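Local coordinates for protein SAR-endolysin (Enterobacteria phage P1, PDB 1XJU) that cuts the beta-1,4 glycosidic bonds of host peptidoglycan as a phage lysozyme, which is released from the inner membrane to lyse the cell, at residues Arg62-His67 and Ser79-Ala84; Thr107-Trp112 and Pro126-Ser131; Lys111-Gln114 and Asn120-Asn123. All coordinates share one frame; numbering follows the deposited sequence.

Contact 1 of 3, residues Arg62-His67 and Ser79-Ala84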
# COMPACT_ATOMS: atom_id res chain seq x y z
N ARG A 62 4.18 -10.07 3.78
CA ARG A 62 5.11 -10.14 4.91
C ARG A 62 5.16 -8.84 5.68
O ARG A 62 5.21 -8.86 6.93
CB ARG A 62 6.51 -10.52 4.44
CG ARG A 62 7.45 -10.68 5.57
CD ARG A 62 8.74 -11.40 5.20
NE ARG A 62 9.45 -11.75 6.46
CZ ARG A 62 10.13 -10.91 7.19
NH1 ARG A 62 10.64 -11.32 8.34
NH2 ARG A 62 10.33 -9.66 6.80
N CYS A 63 5.11 -7.71 4.99
CA CYS A 63 5.01 -6.43 5.65
C CYS A 63 3.82 -6.40 6.61
O CYS A 63 3.92 -6.00 7.79
CB CYS A 63 4.83 -5.36 4.58
SG CYS A 63 4.37 -3.72 5.27
N ILE A 64 2.65 -6.78 6.10
CA ILE A 64 1.44 -6.76 6.93
C ILE A 64 1.54 -7.74 8.09
O ILE A 64 1.13 -7.41 9.22
CB ILE A 64 0.20 -6.94 6.02
CG1 ILE A 64 0.15 -5.87 4.91
CG2 ILE A 64 -1.08 -6.97 6.80
CD1 ILE A 64 0.32 -4.43 5.41
N ASN A 65 2.03 -8.92 7.84
CA ASN A 65 2.20 -9.88 8.92
C ASN A 65 3.18 -9.40 9.97
O ASN A 65 2.92 -9.53 11.19
CB ASN A 65 2.61 -11.25 8.34
CG ASN A 65 1.47 -11.96 7.69
OD1 ASN A 65 0.30 -11.75 8.03
ND2 ASN A 65 1.78 -12.79 6.70
N GLN A 66 4.33 -8.90 9.53
CA GLN A 66 5.38 -8.56 10.49
C GLN A 66 5.13 -7.31 11.26
O GLN A 66 5.48 -7.23 12.46
CB GLN A 66 6.71 -8.44 9.78
CG GLN A 66 7.30 -9.72 9.30
CD GLN A 66 7.53 -10.67 10.45
OE1 GLN A 66 8.08 -10.28 11.49
NE2 GLN A 66 7.09 -11.90 10.29
N HIS A 67 4.48 -6.34 10.63
CA HIS A 67 4.41 -5.01 11.18
C HIS A 67 3.02 -4.46 11.45
O HIS A 67 2.90 -3.37 11.98
CB HIS A 67 5.24 -4.04 10.34
CG HIS A 67 6.64 -4.47 10.21
ND1 HIS A 67 7.48 -4.63 11.30
CD2 HIS A 67 7.37 -4.78 9.11
CE1 HIS A 67 8.65 -5.05 10.87
NE2 HIS A 67 8.60 -5.17 9.56
N SER A 79 -6.15 -8.36 3.03
CA SER A 79 -5.99 -8.25 1.57
C SER A 79 -5.95 -6.80 1.14
O SER A 79 -5.11 -6.43 0.29
CB SER A 79 -7.15 -8.98 0.90
OG SER A 79 -7.11 -10.37 1.19
N ALA A 80 -6.77 -5.94 1.75
CA ALA A 80 -6.69 -4.51 1.48
C ALA A 80 -5.36 -3.94 1.90
O ALA A 80 -4.76 -3.13 1.17
CB ALA A 80 -7.83 -3.81 2.17
N MET A 81 -4.88 -4.34 3.07
CA MET A 81 -3.61 -3.82 3.57
C MET A 81 -2.44 -4.30 2.72
O MET A 81 -1.48 -3.57 2.48
CB MET A 81 -3.42 -4.23 5.04
CG MET A 81 -4.37 -3.48 5.98
SD MET A 81 -4.08 -1.69 6.05
CE MET A 81 -2.46 -1.64 6.89
N THR A 82 -2.51 -5.53 2.23
CA THR A 82 -1.49 -6.06 1.35
C THR A 82 -1.45 -5.25 0.07
O THR A 82 -0.38 -4.90 -0.42
CB THR A 82 -1.73 -7.54 1.03
OG1 THR A 82 -1.52 -8.33 2.23
CG2 THR A 82 -0.77 -8.06 -0.04
N SER A 83 -2.60 -4.96 -0.50
CA SER A 83 -2.69 -4.10 -1.69
C SER A 83 -2.01 -2.77 -1.43
O SER A 83 -1.21 -2.32 -2.26
CB SER A 83 -4.16 -3.91 -2.04
OG SER A 83 -4.32 -2.93 -3.07
N ALA A 84 -2.28 -2.12 -0.30
CA ALA A 84 -1.67 -0.84 0.01
C ALA A 84 -0.17 -0.99 0.14
O ALA A 84 0.59 -0.13 -0.37
CB ALA A 84 -2.28 -0.27 1.29
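Ile-64 meets Met-81 and Thr-82 where the last turns of helix 46-67 pack on helix 75-88. This is a buried helix-helix contact inside the phage lysozyme domain. Along the first helix, Arg-62 points away from the partner. Cys-63 does not touch residues 79-84, but it packs on Ala-85 just beyond them. Its SG is bonded to Cys-90, which ties helix 46-67 to helix 90-94.

Ile-64 is the residue that crosses over. Its CA lies 6.3 Å from the CA of Thr-82, so the two backbones run close. Chi1 (-56°) sets CG1 toward the partner helix, and chi2 (-50°) swings CD1 onto Met-81. There Ile-64 CD1 lies 3.5 Å from Met-81 O and 3.8 Å from Met-81 CB. The two side chains cross at about a right angle. The CG2 branch adds a looser touch on Met-81 CB. Phe-78 and Ala-85 also touch Ile-64 from the same partner helix.

Asn-65 still touches Phe-78 of the partner helix, and His-67 packs on helix 90-94. Thr-82 flanks the isoleucine on the partner side. Its hydroxyl is hydrogen-bonded to Phe-78 O within its own helix, so it does not depend on this contact for a polar partner. Thr-82 OG1 lies 4.0 Å from Ile-64 CG1.

Contact 2 of 3, residues Thr107-Trp112 and Pro126-Ser131. With SO4 (sulfate ion), chain D.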
# COMPACT_ATOMS: atom_id res chain seq x y z
N THR A 107 2.68 6.13 11.82
CA THR A 107 1.43 6.44 11.18
C THR A 107 0.28 6.00 12.09
O THR A 107 0.34 5.01 12.84
CB THR A 107 1.31 5.69 9.86
OG1 THR A 107 1.44 4.30 10.16
CG2 THR A 107 2.37 6.10 8.85
N SER A 108 -0.83 6.69 11.93
CA SER A 108 -2.06 6.24 12.58
C SER A 108 -2.48 4.87 12.12
O SER A 108 -2.95 4.07 12.95
CB SER A 108 -3.13 7.23 12.28
OG SER A 108 -2.85 8.46 12.90
N ILE A 109 -2.33 4.54 10.83
CA ILE A 109 -2.73 3.21 10.38
C ILE A 109 -1.97 2.13 11.11
O ILE A 109 -2.54 1.11 11.49
CB ILE A 109 -2.63 3.11 8.85
CG1 ILE A 109 -3.46 1.96 8.32
CG2 ILE A 109 -1.18 3.05 8.34
CD1 ILE A 109 -3.64 1.95 6.83
N HIS A 110 -0.68 2.34 11.34
CA HIS A 110 0.11 1.39 12.09
C HIS A 110 -0.31 1.32 13.57
O HIS A 110 -0.38 0.22 14.15
CB HIS A 110 1.60 1.73 11.94
CG HIS A 110 2.53 0.75 12.62
ND1 HIS A 110 2.97 0.91 13.93
CD2 HIS A 110 3.12 -0.38 12.18
CE1 HIS A 110 3.80 -0.08 14.21
NE2 HIS A 110 3.87 -0.92 13.20
N LYS A 111 -0.56 2.46 14.16
CA LYS A 111 -1.02 2.50 15.54
C LYS A 111 -2.27 1.63 15.72
O LYS A 111 -2.36 0.86 16.66
CB LYS A 111 -1.31 3.93 15.95
CG LYS A 111 -0.07 4.71 16.24
CD LYS A 111 -0.40 6.05 16.81
CE LYS A 111 0.85 6.91 17.00
NZ LYS A 111 1.76 6.39 18.01
N TRP A 112 -3.25 1.82 14.84
CA TRP A 112 -4.48 1.07 14.98
C TRP A 112 -4.31 -0.39 14.68
O TRP A 112 -4.91 -1.23 15.35
CB TRP A 112 -5.59 1.70 14.14
CG TRP A 112 -6.04 3.03 14.62
CD1 TRP A 112 -6.06 4.17 13.93
CD2 TRP A 112 -6.60 3.34 15.91
NE1 TRP A 112 -6.60 5.20 14.69
CE2 TRP A 112 -6.97 4.69 15.90
CE3 TRP A 112 -6.90 2.59 17.04
CZ2 TRP A 112 -7.51 5.32 17.01
CZ3 TRP A 112 -7.49 3.24 18.14
CH2 TRP A 112 -7.79 4.56 18.09
N PRO A 126 -6.98 6.05 3.34
CA PRO A 126 -6.86 7.27 2.53
C PRO A 126 -5.87 8.29 3.07
O PRO A 126 -5.76 9.41 2.46
CB PRO A 126 -8.32 7.80 2.44
CG PRO A 126 -9.12 6.55 2.73
CD PRO A 126 -8.37 5.84 3.81
N ASP A 127 -5.07 8.00 4.06
CA ASP A 127 -3.98 8.86 4.49
C ASP A 127 -2.78 8.73 3.55
O ASP A 127 -1.78 9.48 3.74
CB ASP A 127 -3.45 8.53 5.89
CG ASP A 127 -4.44 8.77 6.98
OD1 ASP A 127 -5.49 9.44 6.70
OD2 ASP A 127 -4.15 8.40 8.11
N PHE A 128 -2.81 7.80 2.60
CA PHE A 128 -1.62 7.54 1.77
C PHE A 128 -1.92 7.77 0.30
O PHE A 128 -2.17 6.83 -0.44
CB PHE A 128 -1.10 6.11 2.03
CG PHE A 128 -0.79 5.88 3.48
CD1 PHE A 128 -1.79 5.44 4.35
CD2 PHE A 128 0.42 6.28 4.02
CE1 PHE A 128 -1.53 5.40 5.71
CE2 PHE A 128 0.67 6.22 5.34
CZ PHE A 128 -0.32 5.79 6.18
N VAL A 129 -1.94 9.03 -0.10
CA VAL A 129 -2.35 9.39 -1.43
C VAL A 129 -1.32 10.24 -2.15
O VAL A 129 -1.62 10.81 -3.22
CB VAL A 129 -3.75 10.10 -1.42
CG1 VAL A 129 -4.78 9.15 -0.88
CG2 VAL A 129 -3.69 11.41 -0.64
N ASN A 130 -0.09 10.26 -1.63
CA ASN A 130 0.99 11.08 -2.18
C ASN A 130 2.05 10.23 -2.85
O ASN A 130 2.32 9.09 -2.42
CB ASN A 130 1.70 11.84 -1.07
CG ASN A 130 0.92 13.01 -0.53
OD1 ASN A 130 -0.17 13.33 -0.99
ND2 ASN A 130 1.49 13.63 0.51
N SER A 131 2.67 10.79 -3.89
CA SER A 131 3.91 10.22 -4.42
C SER A 131 4.92 11.31 -4.50
O SER A 131 4.64 12.33 -5.10
CB SER A 131 3.70 9.63 -5.82
OG SER A 131 4.93 9.12 -6.36
S SO4 D . 4.33 9.03 17.74
O1 SO4 D . 5.35 9.69 18.50
O2 SO4 D . 4.97 8.17 16.73
O3 SO4 D . 3.43 10.01 17.15
O4 SO4 D . 3.52 8.31 18.71
O HOH W 1 -2.15 6.69 8.90
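Ile-109 and Asp-127 are the nearest backbone positions, with CA atoms 8.3 Å apart, so side chains and a water fill the gap between the start of helix 108-114 and the turn before strand 130-131. Phe-128 supplies most of the apolar contact. Its ring reaches the helix with its far end, CE1 and CZ. Ile-109 CG2 approaches Phe-128 CE1 obliquely, at 3.5 Å. Thr-107 CG2 comes to the ring edge instead, near its plane, 3.8 Å from Phe-128 CZ.

Thr-107 has a second task. With chi1 at 58°, its OG1 is turned away from the phenyl ring and caps the helix as N-cap residue. His-110 N donates to Thr-107 OG1 over 3.1 Å at 153°. The same hydroxyl oxygen is hydrogen-bonded to Leu-93 O, so it is gripped from outside the helix as well.

Beside the ring lies a polar link. One water accepts from Ile-109 N (2.9 Å) and donates to Asp-127 OD2 (2.7 Å). His-124 ND1 also bonds Asp-127 OD2, which helps to fix the carboxylate. Farther along the helix, Lys-111 NZ bonds O4 of a sulfate ion, probably from the crystallisation liquor, and forms a salt bridge with Glu-106. Arg-101 NH2 and Glu-106 N also bond the sulfate.

Within the phage lysozyme fold, apolar packing and a single water bridge thus join the helix start to the loop leading into the hairpin of strands 130-131 and 134-135. The positive end of the helix dipole would probably favour the charged form of Asp-127, which reaches it through the water.

Contact 3 of 3, residues Lys111-Gln114 and Asn120-Asn123. With SO4 (sulfate ion), chain D.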
# COMPACT_ATOMS: atom_id res chain seq x y z
N LYS A 111 -0.56 2.46 14.16
CA LYS A 111 -1.02 2.50 15.54
C LYS A 111 -2.27 1.63 15.72
O LYS A 111 -2.36 0.86 16.66
CB LYS A 111 -1.31 3.93 15.95
CG LYS A 111 -0.07 4.71 16.24
CD LYS A 111 -0.40 6.05 16.81
CE LYS A 111 0.85 6.91 17.00
NZ LYS A 111 1.76 6.39 18.01
N TRP A 112 -3.25 1.82 14.84
CA TRP A 112 -4.48 1.07 14.98
C TRP A 112 -4.31 -0.39 14.68
O TRP A 112 -4.91 -1.23 15.35
CB TRP A 112 -5.59 1.70 14.14
CG TRP A 112 -6.04 3.03 14.62
CD1 TRP A 112 -6.06 4.17 13.93
CD2 TRP A 112 -6.60 3.34 15.91
NE1 TRP A 112 -6.60 5.20 14.69
CE2 TRP A 112 -6.97 4.69 15.90
CE3 TRP A 112 -6.90 2.59 17.04
CZ2 TRP A 112 -7.51 5.32 17.01
CZ3 TRP A 112 -7.49 3.24 18.14
CH2 TRP A 112 -7.79 4.56 18.09
N ALA A 113 -3.49 -0.73 13.68
CA ALA A 113 -3.23 -2.15 13.40
C ALA A 113 -2.60 -2.83 14.63
O ALA A 113 -2.98 -3.95 14.96
CB ALA A 113 -2.27 -2.25 12.21
N GLN A 114 -1.69 -2.16 15.30
CA GLN A 114 -1.05 -2.75 16.46
C GLN A 114 -2.02 -2.99 17.61
O GLN A 114 -1.76 -3.84 18.45
CB GLN A 114 0.12 -1.93 16.89
CG GLN A 114 1.30 -1.99 15.92
CD GLN A 114 1.96 -3.32 15.93
OE1 GLN A 114 2.07 -3.93 16.99
NE2 GLN A 114 2.38 -3.81 14.78
N ASN A 120 -10.69 1.18 12.48
CA ASN A 120 -9.96 2.43 12.51
C ASN A 120 -8.76 2.39 11.53
O ASN A 120 -8.44 3.39 10.86
CB ASN A 120 -9.45 2.75 13.91
CG ASN A 120 -10.56 2.99 14.90
OD1 ASN A 120 -11.70 3.33 14.50
ND2 ASN A 120 -10.23 2.95 16.21
N MET A 121 -8.08 1.26 11.50
CA MET A 121 -6.98 1.02 10.56
C MET A 121 -7.47 1.25 9.11
O MET A 121 -6.88 2.03 8.34
CB MET A 121 -6.42 -0.36 10.77
CG MET A 121 -5.29 -0.71 9.81
SD MET A 121 -4.93 -2.49 9.81
CE MET A 121 -6.39 -3.15 8.94
N CYS A 122 -8.52 0.57 8.73
CA CYS A 122 -9.09 0.69 7.40
C CYS A 122 -9.41 2.12 7.06
O CYS A 122 -9.19 2.58 5.89
CB CYS A 122 -10.40 -0.13 7.31
SG CYS A 122 -10.28 -1.93 7.52
N ASN A 123 -9.97 2.83 8.02
CA ASN A 123 -10.36 4.20 7.79
C ASN A 123 -9.20 5.16 7.60
O ASN A 123 -9.41 6.28 7.16
CB ASN A 123 -11.30 4.68 8.89
CG ASN A 123 -12.69 4.13 8.71
OD1 ASN A 123 -13.11 3.82 7.61
ND2 ASN A 123 -13.41 3.97 9.81
S SO4 D . 4.33 9.03 17.74
O1 SO4 D . 5.35 9.69 18.50
O2 SO4 D . 4.97 8.17 16.73
O3 SO4 D . 3.43 10.01 17.15
O4 SO4 D . 3.52 8.31 18.71
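Asn-120 lies over one face of the Trp-112 indole, where the short helices 108-114 and 118-123 pack as a helix-loop-helix pair of the phage lysozyme fold. Its CB sits almost squarely above the five-membered ring. The distance from Asn-120 CB to the ring centroid is 3.5 Å, at 9° off the normal, a CH-pi contact. The amide nitrogen reaches further out, over the six-membered part. Asn-120 ND2 is 3.4 Å from Trp-112 CZ3. Ring and amide planes stand 64° apart, so the amide is tilted rather than stacked flat.

The backbones are close here. The CA atoms of Trp-112 and Met-121 are 5.1 Å apart. Trp-112 CB packs 3.7 Å from Met-121 N. On the inner side, Ala-113 meets the thioether, with Ala-113 CB 3.6 Å from Met-121 SD. Chi1 (179°) and chi2 of Met-121 are extended and bring the sulfur beside the alanine; the bend at chi3 only directs CE.

Outward, Phe-68 also packs on Ala-113, and Met-73, Ala-77 and Cys-150 pack on Met-121. His-124 meets the Trp-112 ring. The disulfide Cys-122 to Cys-150 ties helix 118-123 to helix 137-151. On the other helix, Gln-114 NE2 bonds His-67 O.

No hydrogen bond crosses between the two segments. Cohesion is therefore probably mostly dispersion, from indole on asparagine at the partly exposed end and alanine on sulfur at the buried end, with an electrostatic share from the amide nitrogen.

Overall arrangement
Contact 1 is fully buried and joins helix 46-67 to helix 75-88. Contacts 2 and 3 are partly buried and share helix 108-114, including Lys-111 and Trp-112; their centres lie about 9 Å apart. Met-81 of contact 1 connects the three: its side chain packs on Ile-109 of contact 2 and on Met-121 of contact 3. Ile-109 also touches the Met-121 carbonyl. The chemistry follows the position in the fold. Contact 1 is aliphatic packing against a helix backbone. Contact 2 adds a water-linked carboxylate on its exposed side. Contact 3 passes from sulfur packing inside to an indole-asparagine contact nearer solvent. All three lie away from the active-site residues Glu-14 and Cys-23.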